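Local coordinates for putative aldo/keto reductase (Salmonella enterica subsp. enterica serovar Typhimurium, PDB 4R9O), which probably works as an NADP-dependent oxidoreductase of the aldo/keto reductase family, built on a TIM barrel, at residues I41-L45 against H76-L81. Residues are numbered along the deposited sequence; the frame is centred on the assembly and turned at random.
Sequences IEEHL and HLREKL
Residues 41-45 are one turn of helix 34-46, with Leu45 N hydrogen-bonded to Ile41 O at 2.9 Å. Residues 76-80 have helical backbone angles but lack the regular bonding of a helix. Lys80 N is hydrogen-bonded to Leu77 O at 2.8 Å, and Leu81 turns to an extended conformation (phi/psi -110/152) that leads into strand 82-90. The nearest CA pairs are Glu42 with Leu77 (7.8 Å) and Leu45 with Lys80 (7.9 Å).

The contact between the segments is mainly apolar. The CA-to-CB bonds of Ile41 (m, t) and Leu77 (m, t) each point toward the other segment, and Ile41 CG2 meets Leu77 CD1 at 3.7 Å. Leu45, with chi1 -136° and chi2 32° between wells, touches both Leu77 and Leu81. Its CD2 lies 4.1 Å from Leu77 CD2 and its CD1 3.8 Å from Leu81 CD2. Leu45 CD1 also packs 3.9 Å from Lys80 O. Glu42 OE2 stands 4.0 Å from His76 NE2, near the ring plane. Lys80 NZ folds back and donates a hydrogen bond to His76 O at 2.9 Å.

The contact joins helix 34-46, which follows strand 16-23, to the loop between helix 63-73 and strand 82-90 on the outside of the TIM barrel. Helix 63-73 adds Phe67 and Ala70 against Ile41, and Leu71 against Leu77 and Leu81. His44 hydrogen-bonds Val49 O and Tyr24 OH. Arg78 salt-bridges Asp126 of strand 125-130, while Leu81 rests on Val52 of strand 51-53.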
loop_
_atom_site.group_PDB
_atom_site.type_symbol
_atom_site.label_atom_id
_atom_site.label_comp_id
_atom_site.label_asym_id
_atom_site.label_seq_id
_atom_site.Cartn_x
_atom_site.Cartn_y
_atom_site.Cartn_z
ATOM N N ILE C 41 2.963 37.078 25.521
ATOM C CA ILE C 41 2.756 36.131 26.610
ATOM C C ILE C 41 1.683 36.648 27.564
ATOM O O ILE C 41 0.733 35.939 27.880
ATOM C CB ILE C 41 4.065 35.871 27.393
ATOM C CG1 ILE C 41 5.086 35.153 26.504
ATOM C CG2 ILE C 41 3.784 35.058 28.656
ATOM C CD1 ILE C 41 6.477 35.079 27.099
ATOM N N GLU C 42 1.833 37.895 28.011
ATOM C CA GLU C 42 0.847 38.515 28.892
ATOM C C GLU C 42 -0.545 38.515 28.275
ATOM O O GLU C 42 -1.539 38.382 28.983
ATOM C CB GLU C 42 1.262 39.954 29.238
ATOM C CG GLU C 42 2.443 40.032 30.175
ATOM C CD GLU C 42 2.832 41.456 30.498
ATOM O OE1 GLU C 42 2.402 42.368 29.762
ATOM O OE2 GLU C 42 3.568 41.657 31.485
ATOM N N GLU C 43 -0.619 38.666 26.956
ATOM C CA GLU C 43 -1.910 38.730 26.279
ATOM C C GLU C 43 -2.599 37.364 26.201
ATOM O O GLU C 43 -3.822 37.283 26.341
ATOM C CB GLU C 43 -1.757 39.332 24.878
ATOM C CG GLU C 43 -1.909 40.863 24.874
ATOM C CD GLU C 43 -1.478 41.519 23.572
ATOM O OE1 GLU C 43 -0.777 40.867 22.774
ATOM O OE2 GLU C 43 -1.836 42.697 23.350
ATOM N N HIS C 44 -1.849 36.284 25.986
ATOM C CA HIS C 44 -2.535 35.000 25.915
ATOM C C HIS C 44 -2.780 34.485 27.336
ATOM O O HIS C 44 -3.747 33.759 27.583
ATOM C CB HIS C 44 -1.792 33.985 25.006
ATOM C CG HIS C 44 -0.504 33.424 25.544
ATOM N ND1 HIS C 44 -0.430 32.674 26.699
ATOM C CD2 HIS C 44 0.744 33.418 25.014
ATOM C CE1 HIS C 44 0.817 32.271 26.881
ATOM N NE2 HIS C 44 1.548 32.703 25.869
ATOM N N LEU C 45 -1.942 34.916 28.268
ATOM C CA LEU C 45 -2.137 34.656 29.693
ATOM C C LEU C 45 -3.483 35.209 30.162
ATOM O O LEU C 45 -4.237 34.532 30.860
ATOM C CB LEU C 45 -0.992 35.283 30.489
ATOM C CG LEU C 45 -0.284 34.540 31.626
ATOM C CD1 LEU C 45 -0.230 33.054 31.384
ATOM C CD2 LEU C 45 1.129 35.090 31.791
ATOM N N HIS C 76 7.936 37.457 36.986
ATOM C CA HIS C 76 6.682 37.104 37.639
ATOM C C HIS C 76 5.836 36.178 36.761
ATOM O O HIS C 76 4.947 35.488 37.260
ATOM C CB HIS C 76 5.890 38.366 37.992
ATOM C CG HIS C 76 5.490 39.177 36.798
ATOM N ND1 HIS C 76 6.380 39.964 36.099
ATOM C CD2 HIS C 76 4.294 39.320 36.178
ATOM C CE1 HIS C 76 5.751 40.553 35.098
ATOM N NE2 HIS C 76 4.485 40.183 35.125
ATOM N N LEU C 77 6.117 36.166 35.459
ATOM C CA LEU C 77 5.339 35.376 34.510
ATOM C C LEU C 77 5.542 33.876 34.702
ATOM O O LEU C 77 4.627 33.087 34.470
ATOM C CB LEU C 77 5.700 35.738 33.069
ATOM C CG LEU C 77 5.448 37.158 32.575
ATOM C CD1 LEU C 77 5.584 37.195 31.057
ATOM C CD2 LEU C 77 4.088 37.666 33.022
ATOM N N ARG C 78 6.754 33.503 35.106
ATOM C CA ARG C 78 7.163 32.107 35.240
ATOM C C ARG C 78 6.168 31.250 36.018
ATOM O O ARG C 78 5.766 30.176 35.563
ATOM C CB ARG C 78 8.535 32.044 35.919
ATOM C CG ARG C 78 9.056 30.637 36.182
ATOM C CD ARG C 78 9.149 29.847 34.907
ATOM N NE ARG C 78 7.984 28.997 34.726
ATOM C CZ ARG C 78 7.950 27.698 34.995
ATOM N NH1 ARG C 78 6.835 27.019 34.802
ATOM N NH2 ARG C 78 9.030 27.082 35.450
ATOM N N GLU C 79 5.779 31.732 37.194
ATOM C CA GLU C 79 4.868 31.014 38.072
ATOM C C GLU C 79 3.482 30.859 37.458
ATOM O O GLU C 79 2.711 29.997 37.864
ATOM C CB GLU C 79 4.745 31.736 39.407
ATOM C CG GLU C 79 6.062 32.070 40.067
ATOM C CD GLU C 79 5.925 33.230 41.046
ATOM O OE1 GLU C 79 5.362 34.275 40.652
ATOM O OE2 GLU C 79 6.365 33.090 42.209
ATOM N N LYS C 80 3.171 31.704 36.482
ATOM C CA LYS C 80 1.842 31.722 35.891
ATOM C C LYS C 80 1.733 30.762 34.706
ATOM O O LYS C 80 0.646 30.541 34.174
ATOM C CB LYS C 80 1.475 33.142 35.446
ATOM C CG LYS C 80 1.537 34.188 36.552
ATOM C CD LYS C 80 1.051 35.540 36.039
ATOM C CE LYS C 80 1.083 36.620 37.125
ATOM N NZ LYS C 80 2.469 36.993 37.525
ATOM N N LEU C 81 2.866 30.198 34.300
ATOM C CA LEU C 81 2.914 29.328 33.131
ATOM C C LEU C 81 3.162 27.869 33.496
ATOM O O LEU C 81 3.790 27.566 34.512
ATOM C CB LEU C 81 4.014 29.781 32.170
ATOM C CG LEU C 81 4.013 31.220 31.641
ATOM C CD1 LEU C 81 5.422 31.642 31.220
ATOM C CD2 LEU C 81 3.048 31.330 30.477
#